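Local coordinates for acyl-CoA dehydrogenase (Bacillus anthracis, PDB 3OWA), which probably catalyses the FAD-dependent alpha,beta-dehydrogenation of acyl-CoA thioesters, holding each flavin cofactor between two subunits, at residues G278-A283 with S369-Y374; I286-A291 with A587-D592; Y290-Q295 with P300-P305; Q308-N313 with G379-G384. All coordinates share one frame; numbering follows the deposited sequence. Where two conformers were deposited one is given.

Contact 1 (G278-A283 with S369-Y374); sequences GSAKRA and SEVLDY
Leu372 lays its CD1 methyl over one face of the flat peptide group joining Ser279 to Ala280, almost directly above Ala280 N at 3.6 Å; no aromatic ring takes part in this meeting. The two helices, 257-293 and 358-383, belong to the helical bundle of the C-terminal acyl-CoA dehydrogenase domain. Here they run nearly parallel, their axes 20° apart and about 9.0 Å from each other. That is close for two helices, and small residues on one side make it possible: the nearest CA pair is Ala280 with Leu372, 5.0 Å apart. Because CG of Leu372 is anti to its own backbone N (chi1 174°), the branched end swings across to the partner helix although the CB starts out to one side. Both of its methyls then bear on the same carbon: Ser279 CB is 3.5 Å from Leu372 CD1 and slightly farther from CD2. Ser279 turns its methylene to the leucine and its OG elsewhere, anti to the carbonyl carbon, so the meeting is apolar and no hydrogen bond spans the helices. Beyond the segments, Thr318 of helix 305-336 backs Ala280, while Met397 of helix 393-401 packs on Ser279 and Ala283, which places the contact deep among several helices. Lys281, whose CB points away from helix 358-383, forms salt bridges with Glu103 and with Glu322 of helix 305-336. The contact closes along its other flank with a looser touch, Ala280 CB lying 4.4 Å from Val371 CG1.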
# COMPACT_ATOMS: atom_id res chain seq x y z
N GLY A 278 5.08 17.29 -1.15
CA GLY A 278 4.17 18.18 -0.39
C GLY A 278 3.11 17.37 0.34
O GLY A 278 2.80 17.62 1.50
N SER A 279 2.53 16.37 -0.33
CA SER A 279 1.55 15.55 0.31
C SER A 279 2.11 14.72 1.44
O SER A 279 1.42 14.51 2.44
CB SER A 279 0.84 14.64 -0.71
OG SER A 279 0.30 15.41 -1.79
N ALA A 280 3.32 14.19 1.28
CA ALA A 280 3.90 13.38 2.33
C ALA A 280 4.14 14.23 3.56
O ALA A 280 3.92 13.77 4.67
CB ALA A 280 5.23 12.69 1.85
N LYS A 281 4.56 15.48 3.37
CA LYS A 281 4.74 16.38 4.50
C LYS A 281 3.43 16.67 5.20
O LYS A 281 3.38 16.74 6.43
CB LYS A 281 5.31 17.72 4.07
CG LYS A 281 6.75 17.72 3.62
CD LYS A 281 7.14 19.16 3.36
CE LYS A 281 8.49 19.31 2.67
NZ LYS A 281 8.76 20.77 2.45
N ARG A 282 2.35 16.81 4.44
CA ARG A 282 1.05 17.07 5.05
C ARG A 282 0.56 15.83 5.84
O ARG A 282 -0.03 15.95 6.92
CB ARG A 282 0.03 17.44 3.95
CG ARG A 282 -1.36 17.70 4.48
CD ARG A 282 -1.37 18.88 5.50
NE ARG A 282 -2.73 19.07 5.97
CZ ARG A 282 -3.08 19.87 6.96
NH1 ARG A 282 -4.37 19.95 7.32
NH2 ARG A 282 -2.15 20.58 7.61
N ALA A 283 0.80 14.63 5.29
CA ALA A 283 0.43 13.42 5.98
C ALA A 283 1.19 13.30 7.31
O ALA A 283 0.63 12.87 8.32
CB ALA A 283 0.72 12.17 5.10
N SER A 369 6.41 9.01 -5.42
CA SER A 369 5.08 8.41 -5.37
C SER A 369 5.03 7.24 -4.37
O SER A 369 4.02 7.04 -3.70
CB SER A 369 4.66 7.98 -6.78
OG SER A 369 5.56 6.99 -7.33
N GLU A 370 6.12 6.47 -4.26
CA GLU A 370 6.18 5.35 -3.29
C GLU A 370 6.36 5.78 -1.85
O GLU A 370 5.81 5.17 -0.93
CB GLU A 370 7.29 4.33 -3.67
CG GLU A 370 6.91 3.69 -4.98
CD GLU A 370 7.73 2.45 -5.32
OE1 GLU A 370 8.89 2.33 -4.85
OE2 GLU A 370 7.22 1.60 -6.09
N VAL A 371 7.11 6.83 -1.61
CA VAL A 371 7.18 7.38 -0.27
C VAL A 371 5.81 7.92 0.16
O VAL A 371 5.38 7.72 1.29
CB VAL A 371 8.26 8.55 -0.24
CG1 VAL A 371 8.07 9.41 0.99
CG2 VAL A 371 9.68 7.95 -0.23
N LEU A 372 5.09 8.60 -0.75
CA LEU A 372 3.78 9.14 -0.40
C LEU A 372 2.83 7.95 -0.16
O LEU A 372 2.06 7.95 0.82
CB LEU A 372 3.20 10.00 -1.52
CG LEU A 372 1.75 10.49 -1.29
CD1 LEU A 372 1.63 11.27 -0.01
CD2 LEU A 372 1.18 11.23 -2.52
N ASP A 373 2.91 6.93 -1.01
CA ASP A 373 2.06 5.73 -0.82
C ASP A 373 2.22 5.18 0.64
O ASP A 373 1.24 4.82 1.32
CB ASP A 373 2.50 4.69 -1.85
CG ASP A 373 1.72 3.39 -1.77
OD1 ASP A 373 0.74 3.21 -2.52
OD2 ASP A 373 2.08 2.52 -0.95
N TYR A 374 3.45 5.07 1.09
CA TYR A 374 3.75 4.56 2.42
C TYR A 374 3.24 5.54 3.49
O TYR A 374 2.67 5.11 4.49
CB TYR A 374 5.28 4.36 2.57
CG TYR A 374 5.69 4.02 3.99
CD1 TYR A 374 5.64 2.69 4.43
CD2 TYR A 374 6.08 5.03 4.90
CE1 TYR A 374 5.96 2.35 5.75
CE2 TYR A 374 6.40 4.69 6.23
CZ TYR A 374 6.37 3.35 6.63
OH TYR A 374 6.66 3.00 7.94

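Contact 2 (I286-A291 with A587-D592); sequences ISAQYA and AKILED
Around Ala288 and Leu590, whose CA atoms are 5.5 Å apart, helix 257-293 and the terminal helix 578-592 cross almost at a right angle, with axes inclined by 83° and 8.8 Å apart at closest approach. This is a crossed helix pair that brings the last helix of the chain onto the bundle of the C-terminal dehydrogenase domain. Ala288 and Ala291, one turn apart on the same flank, offer bare methyls, and two branched side chains close over them. Ile589 reaches Ala288 with its short branch: CG2 is anti to the backbone N and comes to 3.8 Å from Ala288 CB, while the longer CG1 arm runs elsewhere. Leu590 begins to one side but brings its end over the gap, CG being anti to the carbonyl carbon (chi1 -68°). Its CD2 methyl thereby settles between the two alanines, contacting the methyl of each. All four residues are buried; no hydrogen bond crosses between the two segments, and the side chains that meet are all apolar. Behind them, Leu311 of helix 305-336 packs on Leu590 and Ala315 on Ile589, so a third helix completes the cluster. Leu590 CD2 also rests against the helix backbone, 3.8 Å from Ala288 O.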
# COMPACT_ATOMS: atom_id res chain seq x y z
N ILE A 286 -0.57 15.95 9.80
CA ILE A 286 -1.87 15.57 10.35
C ILE A 286 -1.83 14.30 11.22
O ILE A 286 -2.59 14.18 12.17
CB ILE A 286 -3.00 15.54 9.30
CG1 ILE A 286 -2.82 14.36 8.36
CG2 ILE A 286 -3.01 16.86 8.55
CD1 ILE A 286 -3.81 14.40 7.18
N SER A 287 -0.89 13.41 10.93
CA SER A 287 -0.70 12.23 11.72
C SER A 287 -0.08 12.58 13.07
O SER A 287 -0.45 11.98 14.07
CB SER A 287 0.17 11.20 10.99
OG SER A 287 -0.44 10.87 9.76
N ALA A 288 0.84 13.53 13.09
CA ALA A 288 1.50 13.91 14.33
C ALA A 288 0.50 14.65 15.19
O ALA A 288 0.43 14.41 16.39
CB ALA A 288 2.72 14.78 14.04
N GLN A 289 -0.29 15.53 14.58
CA GLN A 289 -1.32 16.24 15.35
C GLN A 289 -2.34 15.24 15.91
O GLN A 289 -2.74 15.36 17.06
CB GLN A 289 -2.06 17.30 14.52
CG GLN A 289 -1.19 18.33 13.86
CD GLN A 289 -1.99 19.28 12.94
OE1 GLN A 289 -2.91 18.87 12.21
NE2 GLN A 289 -1.63 20.55 12.98
N TYR A 290 -2.77 14.27 15.10
CA TYR A 290 -3.72 13.26 15.57
C TYR A 290 -3.17 12.43 16.72
O TYR A 290 -3.87 12.23 17.71
CB TYR A 290 -4.20 12.33 14.42
CG TYR A 290 -5.34 11.50 14.88
CD1 TYR A 290 -5.15 10.15 15.25
CD2 TYR A 290 -6.63 12.05 15.00
CE1 TYR A 290 -6.20 9.39 15.71
CE2 TYR A 290 -7.70 11.29 15.44
CZ TYR A 290 -7.48 9.95 15.80
OH TYR A 290 -8.52 9.19 16.27
N ALA A 291 -1.92 11.97 16.60
CA ALA A 291 -1.27 11.17 17.64
C ALA A 291 -1.18 11.89 19.00
O ALA A 291 -1.38 11.26 20.03
CB ALA A 291 0.13 10.70 17.19
N ALA A 587 10.20 12.22 18.63
CA ALA A 587 10.03 13.20 19.68
C ALA A 587 9.93 14.59 19.08
O ALA A 587 9.05 15.35 19.46
CB ALA A 587 11.21 13.11 20.72
N LYS A 588 10.83 14.93 18.15
CA LYS A 588 10.84 16.28 17.58
C LYS A 588 9.65 16.55 16.62
O LYS A 588 9.08 17.65 16.57
CB LYS A 588 12.14 16.54 16.86
CG LYS A 588 12.28 18.02 16.47
CD LYS A 588 13.64 18.34 15.94
CE LYS A 588 13.88 19.85 16.01
NZ LYS A 588 15.25 20.13 15.50
N ILE A 589 9.26 15.52 15.86
CA ILE A 589 8.07 15.60 15.01
C ILE A 589 6.84 15.88 15.86
O ILE A 589 6.06 16.77 15.54
CB ILE A 589 7.88 14.28 14.24
CG1 ILE A 589 9.00 14.19 13.20
CG2 ILE A 589 6.44 14.21 13.60
CD1 ILE A 589 9.11 12.84 12.59
N LEU A 590 6.69 15.14 16.96
CA LEU A 590 5.54 15.29 17.85
C LEU A 590 5.59 16.61 18.63
O LEU A 590 4.55 17.15 18.99
CB LEU A 590 5.45 14.13 18.83
CG LEU A 590 5.08 12.82 18.17
CD1 LEU A 590 5.45 11.66 19.10
CD2 LEU A 590 3.59 12.82 17.76
N GLU A 591 6.80 17.11 18.87
CA GLU A 591 6.97 18.41 19.54
C GLU A 591 6.50 19.57 18.62
O GLU A 591 5.76 20.44 19.05
CB GLU A 591 8.42 18.59 19.97
CG GLU A 591 8.74 19.97 20.49
CD GLU A 591 8.12 20.23 21.86
OE1 GLU A 591 8.69 19.75 22.87
OE2 GLU A 591 7.07 20.93 21.93
N ASP A 592 6.95 19.55 17.37
CA ASP A 592 6.58 20.57 16.37
C ASP A 592 5.22 20.33 15.73
O ASP A 592 4.66 21.23 15.11
CB ASP A 592 7.67 20.69 15.28
CG ASP A 592 9.06 21.06 15.86
OD1 ASP A 592 9.13 21.62 16.98
OD2 ASP A 592 10.09 20.76 15.19

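Contact 3 (Y290-Q295 with P300-P305); sequences YANQRQ and PIARFP. With FAD (flavin-adenine dinucleotide), chain J.
Helix 257-293 ends here in a tight beta hairpin, strands 295-296 and 299-300, and the turn that follows carries part of the FAD pocket. Arg294, the first residue past the helix, ties the two halves together through its backbone: Ile301 N donates to Arg294 O at 2.9 Å, approaching nearly in line with the carbonyl bond (C=O...N 170°). Next along, Gln295 and Pro300 form an antiparallel non-hydrogen-bonded pair, and their side chains lie alongside each other. The guanidinium group of Arg294 grips the cofactor diphosphate by its edge. NE makes a straight bond to FAD O1A, 2.8 Å long with 167° at the hydrogen and the oxygen in the guanidinium plane; NH1 adds weak, bent bonds to O1A and, at 2.7 Å, to O2P on the other phosphate. NH2 is bonded in turn to Pro156 O, a further hold on the group's rotation, from the second subunit. Next to the arginine's aliphatic part, Ile301 has CG1 wedged between its backbone N and carbonyl carbon (chi1 60°), and this directs CD1 to pack 4.0 Å from Arg294 CG and 3.8 Å from FAD O4B of the ribose. Phe304, at the N-cap position of helix 305-336, meets the adenine with one ring face: FAD C6A sits above its rim, 3.5 Å from Phe304 CD1.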
# COMPACT_ATOMS: atom_id res chain seq x y z
N TYR A 290 -2.77 14.27 15.10
CA TYR A 290 -3.72 13.26 15.57
C TYR A 290 -3.17 12.43 16.72
O TYR A 290 -3.87 12.23 17.71
CB TYR A 290 -4.20 12.33 14.42
CG TYR A 290 -5.34 11.50 14.88
CD1 TYR A 290 -5.15 10.15 15.25
CD2 TYR A 290 -6.63 12.05 15.00
CE1 TYR A 290 -6.20 9.39 15.71
CE2 TYR A 290 -7.70 11.29 15.44
CZ TYR A 290 -7.48 9.95 15.80
OH TYR A 290 -8.52 9.19 16.27
N ALA A 291 -1.92 11.97 16.60
CA ALA A 291 -1.27 11.17 17.64
C ALA A 291 -1.18 11.89 19.00
O ALA A 291 -1.38 11.26 20.03
CB ALA A 291 0.13 10.70 17.19
N ASN A 292 -0.91 13.19 18.98
CA ASN A 292 -0.92 14.00 20.22
C ASN A 292 -2.30 14.16 20.86
O ASN A 292 -2.38 14.38 22.06
CB ASN A 292 -0.32 15.39 19.98
CG ASN A 292 1.21 15.39 19.91
OD1 ASN A 292 1.80 16.25 19.26
ND2 ASN A 292 1.85 14.45 20.57
N GLN A 293 -3.38 14.09 20.08
CA GLN A 293 -4.71 14.34 20.67
C GLN A 293 -5.47 13.07 21.02
O GLN A 293 -6.22 13.05 22.00
CB GLN A 293 -5.57 15.25 19.79
CG GLN A 293 -5.03 16.68 19.59
CD GLN A 293 -4.89 17.48 20.87
OE1 GLN A 293 -3.79 17.95 21.22
NE2 GLN A 293 -6.00 17.67 21.58
N ARG A 294 -5.29 12.01 20.22
CA ARG A 294 -6.02 10.77 20.45
C ARG A 294 -5.46 10.03 21.67
O ARG A 294 -4.29 9.69 21.69
CB ARG A 294 -5.94 9.88 19.21
CG ARG A 294 -6.55 8.49 19.37
CD ARG A 294 -7.95 8.54 19.92
NE ARG A 294 -8.66 7.27 19.65
CZ ARG A 294 -9.94 7.05 19.92
NH1 ARG A 294 -10.51 5.87 19.59
NH2 ARG A 294 -10.66 8.01 20.50
N GLN A 295 -6.29 9.80 22.68
CA GLN A 295 -5.88 8.98 23.82
C GLN A 295 -6.52 7.61 23.75
O GLN A 295 -7.68 7.48 23.36
CB GLN A 295 -6.23 9.67 25.14
CG GLN A 295 -5.81 11.10 25.16
CD GLN A 295 -5.34 11.55 26.53
OE1 GLN A 295 -5.29 10.77 27.49
NE2 GLN A 295 -4.98 12.82 26.62
N PRO A 300 -1.91 9.85 25.34
CA PRO A 300 -1.85 10.12 23.90
C PRO A 300 -1.14 8.96 23.20
O PRO A 300 -0.14 8.44 23.70
CB PRO A 300 -1.02 11.41 23.83
CG PRO A 300 -1.25 12.10 25.20
CD PRO A 300 -1.33 10.95 26.16
N ILE A 301 -1.68 8.52 22.06
CA ILE A 301 -1.09 7.37 21.38
C ILE A 301 0.27 7.77 20.89
O ILE A 301 1.10 6.93 20.53
CB ILE A 301 -1.96 6.85 20.19
CG1 ILE A 301 -2.14 7.94 19.11
CG2 ILE A 301 -3.32 6.37 20.72
CD1 ILE A 301 -2.94 7.44 17.87
N ALA A 302 0.52 9.08 20.91
CA ALA A 302 1.85 9.61 20.67
C ALA A 302 2.92 8.98 21.63
O ALA A 302 4.11 8.94 21.30
CB ALA A 302 1.86 11.15 20.81
N ARG A 303 2.49 8.51 22.80
CA ARG A 303 3.42 7.94 23.80
C ARG A 303 3.81 6.50 23.45
O ARG A 303 4.72 5.95 24.04
CB ARG A 303 2.82 7.98 25.21
CG ARG A 303 2.54 9.39 25.74
CD ARG A 303 3.81 10.14 26.24
NE ARG A 303 4.67 10.58 25.14
CZ ARG A 303 4.44 11.63 24.35
NH1 ARG A 303 3.36 12.39 24.54
NH2 ARG A 303 5.28 11.92 23.36
N PHE A 304 3.12 5.91 22.48
CA PHE A 304 3.43 4.52 22.10
C PHE A 304 4.58 4.41 21.09
O PHE A 304 4.53 5.04 20.04
CB PHE A 304 2.20 3.72 21.67
CG PHE A 304 1.04 3.79 22.64
CD1 PHE A 304 -0.25 3.97 22.17
CD2 PHE A 304 1.24 3.66 24.02
CE1 PHE A 304 -1.34 4.03 23.06
CE2 PHE A 304 0.17 3.72 24.91
CZ PHE A 304 -1.13 3.92 24.42
N PRO A 305 5.63 3.64 21.45
CA PRO A 305 6.75 3.48 20.54
C PRO A 305 6.36 3.06 19.13
O PRO A 305 7.00 3.51 18.19
CB PRO A 305 7.60 2.40 21.23
CG PRO A 305 7.37 2.69 22.72
CD PRO A 305 5.90 3.07 22.79
PA FAD J . -7.46 3.49 18.03
O1A FAD J . -7.53 4.95 18.45
O2A FAD J . -7.80 2.53 19.10
O5B FAD J . -6.00 3.26 17.44
C5B FAD J . -5.33 4.29 16.77
C4B FAD J . -3.93 3.83 16.43
O4B FAD J . -3.19 3.66 17.63
C3B FAD J . -3.92 2.49 15.69
O3B FAD J . -2.82 2.48 14.81
C2B FAD J . -3.60 1.52 16.82
O2B FAD J . -2.97 0.36 16.35
C1B FAD J . -2.66 2.35 17.69
N9A FAD J . -2.64 1.88 19.10
C8A FAD J . -3.68 1.88 20.01
N7A FAD J . -3.22 1.38 21.20
C5A FAD J . -1.91 1.09 21.05
C6A FAD J . -0.95 0.55 21.90
N6A FAD J . -1.29 0.08 23.11
N1A FAD J . 0.33 0.37 21.42
C2A FAD J . 0.67 0.70 20.12
N3A FAD J . -0.29 1.24 19.29
C4A FAD J . -1.55 1.41 19.73
N1 FAD J . -16.68 -2.28 16.47
C2 FAD J . -17.63 -3.10 17.02
O2 FAD J . -17.53 -3.37 18.22
N3 FAD J . -18.68 -3.59 16.26
C4 FAD J . -18.80 -3.29 14.93
O4 FAD J . -19.75 -3.74 14.27
C4X FAD J . -17.83 -2.47 14.35
N5 FAD J . -17.90 -2.14 13.01
C5X FAD J . -16.98 -1.29 12.45
C6 FAD J . -17.12 -0.89 11.12
C7 FAD J . -16.18 -0.01 10.58
C7M FAD J . -16.29 0.40 9.13
C8 FAD J . -15.15 0.47 11.38
C8M FAD J . -14.11 1.41 10.86
C9 FAD J . -15.01 0.07 12.71
C9A FAD J . -15.94 -0.79 13.26
N10 FAD J . -15.81 -1.18 14.58
C10 FAD J . -16.78 -1.98 15.14
C1' FAD J . -14.70 -0.66 15.46
C2' FAD J . -13.33 -1.01 14.85
O2' FAD J . -13.01 -2.41 14.73
C3' FAD J . -12.25 -0.14 15.53
O3' FAD J . -11.85 0.88 14.64
C4' FAD J . -11.06 -0.97 15.91
O4' FAD J . -11.51 -1.99 16.78
C5' FAD J . -9.85 0.26 16.42
O5' FAD J . -10.22 1.34 17.17
P FAD J . -9.97 2.91 16.82
O1P FAD J . -10.43 3.04 15.39
O2P FAD J . -10.65 3.88 17.70
O3P FAD J . -8.41 3.16 16.77

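Contact 4 (Q308-N313 with G379-G384); sequences QEKLAN and GVQIHG. With FAD (flavin-adenine dinucleotide), chain J.
Lys310 and Ile382 run alongside each other head to tail, Lys310 CD passing 3.9 Å from Ile382 CG1, in an antiparallel helix pair of the C-terminal dehydrogenase bundle. Helices 305-336 and 358-383 stand 10.6 Å apart here, a gap their side chains bridge. Leu311 lies roughly perpendicular to Ile382 and touches it methyl to methyl, CD2 to CD1 at 4.0 Å. Lys310 stays extended until its last bond, where it bends (chi4 -68°) and brings NZ obliquely over the aliphatic part of Gln381, 3.9 Å from CG. Its charge is taken up by Glu378 and by Glu412 of the second subunit. Gln381 has CG anti to the backbone N and kinks at chi2 (69°), leading its amide off to the dimer interface: OE1 accepts from Arg402 of the second subunit, and NE2 donates to Glu412 and to the Arg405 carbonyl of that chain. The same residue serves the cofactor through its backbone, since the ribose hydroxyl O3B of FAD donates to Gln381 O at 2.6 Å. Helix 358-383 thus presents its end to the FAD, with Ile382 O close to the ribose at C4B. A side-chain bond braces this last turn: His383 ND1 donates to Gly379 O at 2.8 Å, while His383 N approaches that oxygen from the opposite face of the carbonyl plane.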
# COMPACT_ATOMS: atom_id res chain seq x y z
N GLN A 308 5.35 6.12 17.39
CA GLN A 308 6.56 6.92 17.19
C GLN A 308 7.38 6.36 16.02
O GLN A 308 7.87 7.10 15.17
CB GLN A 308 7.40 6.91 18.47
CG GLN A 308 6.73 7.67 19.59
CD GLN A 308 7.44 7.50 20.93
OE1 GLN A 308 8.54 6.94 21.00
NE2 GLN A 308 6.81 7.97 22.00
N GLU A 309 7.51 5.04 15.97
CA GLU A 309 8.26 4.40 14.90
C GLU A 309 7.63 4.71 13.51
O GLU A 309 8.37 5.04 12.57
CB GLU A 309 8.33 2.89 15.13
CG GLU A 309 9.34 2.17 14.20
CD GLU A 309 9.27 0.63 14.29
OE1 GLU A 309 10.32 -0.02 14.04
OE2 GLU A 309 8.19 0.06 14.62
N LYS A 310 6.31 4.61 13.38
CA LYS A 310 5.65 4.93 12.10
C LYS A 310 5.95 6.37 11.70
O LYS A 310 6.34 6.63 10.57
CB LYS A 310 4.13 4.73 12.18
CG LYS A 310 3.68 3.31 12.44
CD LYS A 310 2.16 3.32 12.61
CE LYS A 310 1.62 1.96 13.06
NZ LYS A 310 1.79 0.93 11.95
N LEU A 311 5.81 7.32 12.63
CA LEU A 311 6.11 8.72 12.35
C LEU A 311 7.54 8.97 11.90
O LEU A 311 7.76 9.77 10.98
CB LEU A 311 5.78 9.66 13.53
CG LEU A 311 4.30 9.97 13.82
CD1 LEU A 311 4.17 10.80 15.06
CD2 LEU A 311 3.60 10.74 12.63
N ALA A 312 8.50 8.30 12.54
CA ALA A 312 9.91 8.44 12.17
C ALA A 312 10.23 7.87 10.78
O ALA A 312 11.05 8.45 10.06
CB ALA A 312 10.81 7.78 13.25
N ASN A 313 9.63 6.74 10.42
CA ASN A 313 9.83 6.17 9.11
C ASN A 313 9.27 7.12 8.06
O ASN A 313 9.91 7.41 7.06
CB ASN A 313 9.14 4.80 8.99
CG ASN A 313 9.85 3.70 9.76
OD1 ASN A 313 11.03 3.82 10.07
ND2 ASN A 313 9.12 2.61 10.07
N GLY A 379 -0.46 6.84 7.74
CA GLY A 379 -1.30 7.91 8.31
C GLY A 379 -2.69 7.42 8.57
O GLY A 379 -3.30 7.69 9.59
N VAL A 380 -3.22 6.64 7.64
CA VAL A 380 -4.46 6.02 7.91
C VAL A 380 -4.38 5.09 9.14
O VAL A 380 -5.30 5.12 9.98
CB VAL A 380 -4.93 5.16 6.66
CG1 VAL A 380 -6.07 4.27 7.07
CG2 VAL A 380 -5.34 6.10 5.48
N GLN A 381 -3.36 4.22 9.23
CA GLN A 381 -3.23 3.29 10.33
C GLN A 381 -3.13 4.03 11.68
O GLN A 381 -3.73 3.63 12.67
CB GLN A 381 -1.98 2.40 10.17
CG GLN A 381 -2.00 1.17 11.07
CD GLN A 381 -3.07 0.18 10.63
OE1 GLN A 381 -3.59 0.33 9.53
NE2 GLN A 381 -3.46 -0.79 11.50
N ILE A 382 -2.37 5.10 11.70
CA ILE A 382 -2.29 5.92 12.94
C ILE A 382 -3.68 6.46 13.38
O ILE A 382 -3.97 6.58 14.58
CB ILE A 382 -1.33 7.11 12.73
CG1 ILE A 382 0.12 6.63 12.79
CG2 ILE A 382 -1.49 8.20 13.83
CD1 ILE A 382 1.09 7.64 12.26
N HIS A 383 -4.54 6.79 12.41
CA HIS A 383 -5.89 7.29 12.70
C HIS A 383 -6.85 6.15 13.06
O HIS A 383 -7.92 6.38 13.60
CB HIS A 383 -6.49 8.06 11.48
CG HIS A 383 -5.96 9.46 11.32
ND1 HIS A 383 -4.72 9.75 10.79
CD2 HIS A 383 -6.53 10.67 11.62
CE1 HIS A 383 -4.53 11.07 10.79
NE2 HIS A 383 -5.63 11.64 11.25
N GLY A 384 -6.47 4.91 12.77
CA GLY A 384 -7.39 3.80 13.03
C GLY A 384 -8.63 3.87 12.14
O GLY A 384 -8.55 4.28 10.98
PA FAD J . -7.46 3.49 18.03
O1A FAD J . -7.53 4.95 18.45
O2A FAD J . -7.80 2.53 19.10
O5B FAD J . -6.00 3.26 17.44
C5B FAD J . -5.33 4.29 16.77
C4B FAD J . -3.93 3.83 16.43
O4B FAD J . -3.19 3.66 17.63
C3B FAD J . -3.92 2.49 15.69
O3B FAD J . -2.82 2.48 14.81
C2B FAD J . -3.60 1.52 16.82
O2B FAD J . -2.97 0.36 16.35
C1B FAD J . -2.66 2.35 17.69
N9A FAD J . -2.64 1.88 19.10
C8A FAD J . -3.68 1.88 20.01
N7A FAD J . -3.22 1.38 21.20
C5A FAD J . -1.91 1.09 21.05
C6A FAD J . -0.95 0.55 21.90
N6A FAD J . -1.29 0.08 23.11
N1A FAD J . 0.33 0.37 21.42
C2A FAD J . 0.67 0.70 20.12
N3A FAD J . -0.29 1.24 19.29
C4A FAD J . -1.55 1.41 19.73
N1 FAD J . -16.68 -2.28 16.47
C2 FAD J . -17.63 -3.10 17.02
O2 FAD J . -17.53 -3.37 18.22
N3 FAD J . -18.68 -3.59 16.26
C4 FAD J . -18.80 -3.29 14.93
O4 FAD J . -19.75 -3.74 14.27
C4X FAD J . -17.83 -2.47 14.35
N5 FAD J . -17.90 -2.14 13.01
C5X FAD J . -16.98 -1.29 12.45
C6 FAD J . -17.12 -0.89 11.12
C7 FAD J . -16.18 -0.01 10.58
C7M FAD J . -16.29 0.40 9.13
C8 FAD J . -15.15 0.47 11.38
C8M FAD J . -14.11 1.41 10.86
C9 FAD J . -15.01 0.07 12.71
C9A FAD J . -15.94 -0.79 13.26
N10 FAD J . -15.81 -1.18 14.58
C10 FAD J . -16.78 -1.98 15.14
C1' FAD J . -14.70 -0.66 15.46
C2' FAD J . -13.33 -1.01 14.85
O2' FAD J . -13.01 -2.41 14.73
C3' FAD J . -12.25 -0.14 15.53
O3' FAD J . -11.85 0.88 14.64
C4' FAD J . -11.06 -0.97 15.91
O4' FAD J . -11.51 -1.99 16.78
C5' FAD J . -9.85 0.26 16.42
O5' FAD J . -10.22 1.34 17.17
P FAD J . -9.97 2.91 16.82
O1P FAD J . -10.43 3.04 15.39
O2P FAD J . -10.65 3.88 17.70
O3P FAD J . -8.41 3.16 16.77

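Contacts 1, 2 and 3 follow one another along helix 257-293, toward the adenine half of the FAD. Contact 1 lies deepest, its centre about 21 Å from that of contact 3; contact 4 uses the later part of the helix that contact 1 uses, their centres about 12 Å apart and joined by a probable hydrogen bond between Asn313 ND2 and Tyr374 OH. Contacts 3 and 4 both hold the cofactor, one at the diphosphate and adenine, the other at the ribose, and both reach the second subunit. The Tyr290 ring stacks on His383 between them. Contact 2 backs this site, Leu590 CD2 packing 3.4 Å from Leu311 CD1 of contact 4.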